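Local coordinates for Udp-n-acetylglucosamine pyrophosphorylase (Trypanosoma brucei, PDB 4BQH), which probably transfers the uridylyl group of UTP to N-acetylglucosamine 1-phosphate, giving UDP-N-acetylglucosamine and diphosphate, the last step in making this nucleotide sugar, at residues A115-A120 and V276-I281; V178-Q183 and V205-Q210. All coordinates share one frame; numbering follows the deposited sequence.

Both contacts pair parallel strands of one mixed sheet, and contact 2 is nested in the chain between the two segments of contact 1. The strands of 115-120 and 178-183 are themselves neighbours: Ile118 O accepts from Met179 N at 2.9 Å, a probable hydrogen bond, so the order across the sheet is 276-281, 115-120, 178-183, 205-210. Contact 1 lies near the centre of the chain and is almost wholly buried, mostly aliphatic, with Gln277 its one long polar side chain. Contact 2, about 11 Å away between centres, is only partly buried: two phenylalanines and a methionine inside, and at its ends a gripping glutamine, a bridging water and a sulfate on His206. Leu117-Phe208 and Leu119-Met179 packing joins the two.

Contact 1 (A115-A120 and V276-I281); sequences AFLILA and VQIGNI
The shortest polar bond between the strands runs from Leu117 N to Gln277 O, 2.7 Å long and nearly straight at 174°, with the donor close to the line of the carbonyl. That oxygen also takes a CA-H contact from Phe116 and sits 3.9 Å above one face of the Phe116 ring, offset toward its rim. Four more backbone bonds continue the parallel pairing: Gln277 N to Ala115 O, Gly279 N to Leu117 O, Leu119 N to Gly279 O, and finally Ile281 N to Leu119 O, the longest at 3.3 Å.

Phe116 CG is anti to the backbone N (chi1 -171°), and from there the end of the ring comes nearer to 276-281. Its CE2 lies 3.5 Å from Gln277 CD, the ring and amide planes 63° apart, while its CZ lies 3.9 Å from Gly279 N. The extended Gln277 chain carries its amide past the ring to the backbone O of Asn287, which accepts from NE2. Beyond the glycine, Ile118 CG2 meets Ile281 CB at 3.5 Å. On the other face of the sheet, Leu117 CB touches Val276 CG1 at 3.8 Å and Leu119 CD2 reaches Ile278 CG2; helix 241-246 covers both leucines there, and helix 147-166 covers Ile118. Adjacent parallel strands between layers of helix are characteristic of the Rossmann-like nucleotide-binding core of the GT-A fold.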
loop_
_atom_site.group_PDB
_atom_site.type_symbol
_atom_site.label_atom_id
_atom_site.label_comp_id
_atom_site.label_asym_id
_atom_site.label_seq_id
_atom_site.Cartn_x
_atom_site.Cartn_y
_atom_site.Cartn_z
ATOM N N ALA A 115 -12.518 -2.184 1.346
ATOM C CA ALA A 115 -11.819 -1.968 0.081
ATOM C C ALA A 115 -10.328 -2.115 0.337
ATOM O O ALA A 115 -9.846 -1.802 1.442
ATOM C CB ALA A 115 -12.116 -0.589 -0.484
ATOM N N PHE A 116 -9.597 -2.585 -0.672
ATOM C CA PHE A 116 -8.132 -2.632 -0.609
ATOM C C PHE A 116 -7.611 -1.745 -1.730
ATOM O O PHE A 116 -7.940 -1.965 -2.887
ATOM C CB PHE A 116 -7.559 -4.057 -0.765
ATOM C CG PHE A 116 -6.087 -4.111 -0.490
ATOM C CD1 PHE A 116 -5.171 -3.682 -1.449
ATOM C CD2 PHE A 116 -5.621 -4.516 0.754
ATOM C CE1 PHE A 116 -3.807 -3.675 -1.168
ATOM C CE2 PHE A 116 -4.256 -4.507 1.038
ATOM C CZ PHE A 116 -3.360 -4.068 0.086
ATOM N N LEU A 117 -6.792 -0.758 -1.381
ATOM C CA LEU A 117 -6.269 0.200 -2.351
ATOM C C LEU A 117 -4.811 -0.188 -2.616
ATOM O O LEU A 117 -3.961 -0.126 -1.707
ATOM C CB LEU A 117 -6.384 1.616 -1.783
ATOM C CG LEU A 117 -6.088 2.827 -2.677
ATOM C CD1 LEU A 117 -6.490 4.111 -1.954
ATOM C CD2 LEU A 117 -4.618 2.867 -3.101
ATOM N N ILE A 118 -4.521 -0.639 -3.836
ATOM C CA ILE A 118 -3.130 -0.986 -4.183
ATOM C C ILE A 118 -2.434 0.230 -4.796
ATOM O O ILE A 118 -2.914 0.791 -5.802
ATOM C CB ILE A 118 -3.051 -2.075 -5.283
ATOM C CG1 ILE A 118 -3.781 -3.344 -4.889
ATOM C CG2 ILE A 118 -1.573 -2.360 -5.587
ATOM C CD1 ILE A 118 -3.751 -4.422 -5.982
ATOM N N LEU A 119 -1.303 0.653 -4.216
ATOM C CA LEU A 119 -0.517 1.756 -4.801
ATOM C C LEU A 119 0.268 1.178 -5.974
ATOM O O LEU A 119 1.195 0.350 -5.781
ATOM C CB LEU A 119 0.418 2.361 -3.738
ATOM C CG LEU A 119 -0.244 2.814 -2.428
ATOM C CD1 LEU A 119 0.815 3.047 -1.359
ATOM C CD2 LEU A 119 -1.059 4.082 -2.639
ATOM N N ALA A 120 -0.122 1.597 -7.176
ATOM C CA ALA A 120 0.297 0.942 -8.409
ATOM C C ALA A 120 0.852 1.893 -9.460
ATOM O O ALA A 120 0.744 1.632 -10.667
ATOM C CB ALA A 120 -0.859 0.128 -8.977
ATOM N N VAL A 276 -10.792 1.309 4.225
ATOM C CA VAL A 276 -9.917 1.149 3.071
ATOM C C VAL A 276 -8.547 0.739 3.612
ATOM O O VAL A 276 -7.935 1.495 4.385
ATOM C CB VAL A 276 -9.782 2.482 2.290
ATOM C CG1 VAL A 276 -8.897 2.291 1.051
ATOM C CG2 VAL A 276 -11.143 3.013 1.839
ATOM N N GLN A 277 -8.099 -0.464 3.245
ATOM C CA GLN A 277 -6.742 -0.880 3.578
ATOM C C GLN A 277 -5.835 -0.457 2.428
ATOM O O GLN A 277 -6.197 -0.635 1.266
ATOM C CB GLN A 277 -6.677 -2.386 3.748
ATOM C CG GLN A 277 -5.269 -2.844 4.167
ATOM C CD GLN A 277 -5.159 -4.361 4.367
ATOM O OE1 GLN A 277 -6.135 -5.088 4.226
ATOM N NE2 GLN A 277 -3.954 -4.834 4.683
ATOM N N ILE A 278 -4.685 0.128 2.743
ATOM C CA ILE A 278 -3.816 0.687 1.700
ATOM C C ILE A 278 -2.476 -0.013 1.767
ATOM O O ILE A 278 -1.906 -0.170 2.850
ATOM C CB ILE A 278 -3.608 2.203 1.889
ATOM C CG1 ILE A 278 -4.975 2.907 1.844
ATOM C CG2 ILE A 278 -2.689 2.765 0.800
ATOM C CD1 ILE A 278 -4.999 4.235 2.528
ATOM N N GLY A 279 -1.971 -0.426 0.612
ATOM C CA GLY A 279 -0.638 -1.057 0.575
ATOM C C GLY A 279 0.034 -0.913 -0.759
ATOM O O GLY A 279 -0.627 -0.677 -1.770
ATOM N N ASN A 280 1.368 -1.026 -0.762
ATOM C CA ASN A 280 2.114 -0.939 -2.005
ATOM C C ASN A 280 2.195 -2.312 -2.696
ATOM O O ASN A 280 2.412 -3.328 -2.034
ATOM C CB ASN A 280 3.535 -0.457 -1.693
ATOM C CG ASN A 280 4.259 0.065 -2.924
ATOM O OD1 ASN A 280 4.423 -0.621 -3.944
ATOM N ND2 ASN A 280 4.720 1.311 -2.817
ATOM N N ILE A 281 2.033 -2.313 -4.025
ATOM C CA ILE A 281 2.115 -3.541 -4.805
ATOM C C ILE A 281 3.486 -4.206 -4.675
ATOM O O ILE A 281 3.609 -5.391 -4.956
ATOM C CB ILE A 281 1.744 -3.309 -6.296
ATOM C CG1 ILE A 281 1.483 -4.648 -7.051
ATOM C CG2 ILE A 281 2.816 -2.516 -7.003
ATOM C CD1 ILE A 281 0.640 -5.695 -6.346
#

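Contact 2 (V178-Q183 and V205-Q210); sequences VMTSGQ and VHFFAQ. With SO4 (sulfate ion), chain D.
Met179 lies across one face of the Phe208 ring, its CG 4.0 Å from the ring centroid in a CH-pi contact and its CB 3.6 Å from Phe208 CZ. SD stands obliquely to the same ring, a Met-aromatic contact, and the bend at chi3 (79°) takes CE on to Gln210, 3.4 Å from NE2. Helix 241-246 packs against both Met179 and Phe208. On the other face of the sheet, Val178 and Phe207 lie side by side, CB to CD1 3.7 Å, under helix 185-194, which makes the crossover of this beta-alpha-beta unit.

Backbone bonds join the parallel strands from Val178 N to His206 O onward. At the C-terminal end, Thr180 O is gripped twice by Gln210, by its backbone N at 3.0 Å and by its NE2 at 3.1 Å, from opposite faces of the carbonyl plane; this holds the amide beside the strand end. The Gln210 side chain is about 6 Å from the bound inhibitor. A water bridges Gly182 N and Gln210 O. At the other end His206 ND1 donates to O1 of a sulfate, probably from the crystallisation liquor, at 2.8 Å (166°); Arg249 and His267 bind the same ion, while His206 NE2 is hydrogen-bonded to Gln175 OE1.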
loop_
_atom_site.group_PDB
_atom_site.type_symbol
_atom_site.label_atom_id
_atom_site.label_comp_id
_atom_site.label_asym_id
_atom_site.label_seq_id
_atom_site.Cartn_x
_atom_site.Cartn_y
_atom_site.Cartn_z
ATOM N N VAL A 178 -7.256 0.120 -7.753
ATOM C CA VAL A 178 -5.902 0.036 -8.294
ATOM C C VAL A 178 -5.459 1.461 -8.662
ATOM O O VAL A 178 -5.993 2.048 -9.605
ATOM C CB VAL A 178 -5.868 -0.887 -9.538
ATOM C CG1 VAL A 178 -4.455 -0.959 -10.120
ATOM C CG2 VAL A 178 -6.357 -2.268 -9.142
ATOM N N MET A 179 -4.523 2.020 -7.894
ATOM C CA MET A 179 -4.135 3.409 -8.111
ATOM C C MET A 179 -2.969 3.494 -9.081
ATOM O O MET A 179 -1.812 3.292 -8.730
ATOM C CB MET A 179 -3.829 4.166 -6.805
ATOM C CG MET A 179 -3.785 5.674 -7.101
ATOM S SD MET A 179 -3.541 6.650 -5.603
ATOM C CE MET A 179 -1.790 6.459 -5.376
ATOM N N THR A 180 -3.306 3.805 -10.320
ATOM C CA THR A 180 -2.349 3.772 -11.416
ATOM C C THR A 180 -1.642 5.135 -11.501
ATOM O O THR A 180 -1.915 6.042 -10.720
ATOM C CB THR A 180 -3.101 3.499 -12.717
ATOM O OG1 THR A 180 -4.166 4.455 -12.834
ATOM C CG2 THR A 180 -3.704 2.077 -12.697
ATOM N N SER A 181 -0.738 5.268 -12.465
ATOM C CA SER A 181 -0.308 6.590 -12.910
ATOM C C SER A 181 -1.069 6.974 -14.178
ATOM O O SER A 181 -1.638 6.109 -14.867
ATOM C CB SER A 181 1.203 6.616 -13.176
ATOM O OG SER A 181 1.551 5.849 -14.329
ATOM N N GLY A 182 -1.067 8.268 -14.500
ATOM C CA GLY A 182 -1.650 8.722 -15.756
ATOM C C GLY A 182 -1.051 7.951 -16.920
ATOM O O GLY A 182 -1.764 7.492 -17.821
ATOM N N GLN A 183 0.256 7.761 -16.875
ATOM C CA GLN A 183 0.933 7.106 -17.980
ATOM C C GLN A 183 0.758 5.599 -18.049
ATOM O O GLN A 183 0.762 5.048 -19.135
ATOM C CB GLN A 183 2.403 7.487 -18.015
ATOM C CG GLN A 183 2.587 8.926 -18.467
ATOM C CD GLN A 183 4.038 9.295 -18.697
ATOM O OE1 GLN A 183 4.921 8.960 -17.893
ATOM N NE2 GLN A 183 4.294 10.000 -19.798
ATOM N N VAL A 205 -13.382 -4.199 -9.381
ATOM C CA VAL A 205 -12.071 -3.621 -9.640
ATOM C C VAL A 205 -12.202 -2.214 -10.199
ATOM O O VAL A 205 -12.874 -2.003 -11.228
ATOM C CB VAL A 205 -11.241 -4.500 -10.583
ATOM C CG1 VAL A 205 -9.856 -3.878 -10.769
ATOM C CG2 VAL A 205 -11.140 -5.906 -9.982
ATOM N N HIS A 206 -11.555 -1.257 -9.535
ATOM C CA HIS A 206 -11.709 0.154 -9.873
ATOM C C HIS A 206 -10.354 0.718 -10.133
ATOM O O HIS A 206 -9.523 0.784 -9.221
ATOM C CB HIS A 206 -12.383 0.908 -8.714
ATOM C CG HIS A 206 -13.666 0.259 -8.221
ATOM N ND1 HIS A 206 -14.877 0.644 -8.648
ATOM C CD2 HIS A 206 -13.885 -0.782 -7.319
ATOM C CE1 HIS A 206 -15.837 -0.109 -8.057
ATOM N NE2 HIS A 206 -15.230 -0.987 -7.244
ATOM N N PHE A 207 -10.098 1.120 -11.369
ATOM C CA PHE A 207 -8.815 1.739 -11.710
ATOM C C PHE A 207 -8.942 3.250 -11.608
ATOM O O PHE A 207 -9.896 3.837 -12.112
ATOM C CB PHE A 207 -8.410 1.369 -13.133
ATOM C CG PHE A 207 -8.254 -0.097 -13.346
ATOM C CD1 PHE A 207 -7.070 -0.747 -13.011
ATOM C CD2 PHE A 207 -9.313 -0.835 -13.881
ATOM C CE1 PHE A 207 -6.954 -2.124 -13.210
ATOM C CE2 PHE A 207 -9.204 -2.192 -14.085
ATOM C CZ PHE A 207 -8.016 -2.838 -13.745
ATOM N N PHE A 208 -7.985 3.890 -10.955
ATOM C CA PHE A 208 -8.035 5.334 -10.801
ATOM C C PHE A 208 -6.632 5.899 -10.792
ATOM O O PHE A 208 -5.792 5.454 -10.018
ATOM C CB PHE A 208 -8.870 5.759 -9.560
ATOM C CG PHE A 208 -8.252 5.432 -8.222
ATOM C CD1 PHE A 208 -8.043 4.096 -7.805
ATOM C CD2 PHE A 208 -7.927 6.469 -7.340
ATOM C CE1 PHE A 208 -7.487 3.824 -6.554
ATOM C CE2 PHE A 208 -7.387 6.206 -6.077
ATOM C CZ PHE A 208 -7.170 4.882 -5.690
ATOM N N ALA A 209 -6.389 6.886 -11.648
ATOM C CA ALA A 209 -5.033 7.428 -11.789
ATOM C C ALA A 209 -4.759 8.527 -10.793
ATOM O O ALA A 209 -5.620 9.398 -10.542
ATOM C CB ALA A 209 -4.830 7.969 -13.195
ATOM N N GLN A 210 -3.555 8.492 -10.240
ATOM C CA GLN A 210 -3.075 9.561 -9.375
ATOM C C GLN A 210 -2.524 10.665 -10.246
ATOM O O GLN A 210 -2.319 10.480 -11.466
ATOM C CB GLN A 210 -1.961 9.043 -8.448
ATOM C CG GLN A 210 -0.728 8.508 -9.162
ATOM C CD GLN A 210 0.121 7.709 -8.209
ATOM O OE1 GLN A 210 0.842 8.281 -7.377
ATOM N NE2 GLN A 210 -0.036 6.389 -8.249
HETATM S S SO4 D . -16.305 3.273 -10.663
HETATM O O1 SO4 D . -14.995 2.593 -10.719
HETATM O O2 SO4 D . -16.173 4.707 -11.037
HETATM O O3 SO4 D . -16.832 3.176 -9.289
HETATM O O4 SO4 D . -17.215 2.658 -11.664
HETATM O O HOH W 1 0.188 10.556 -13.151
#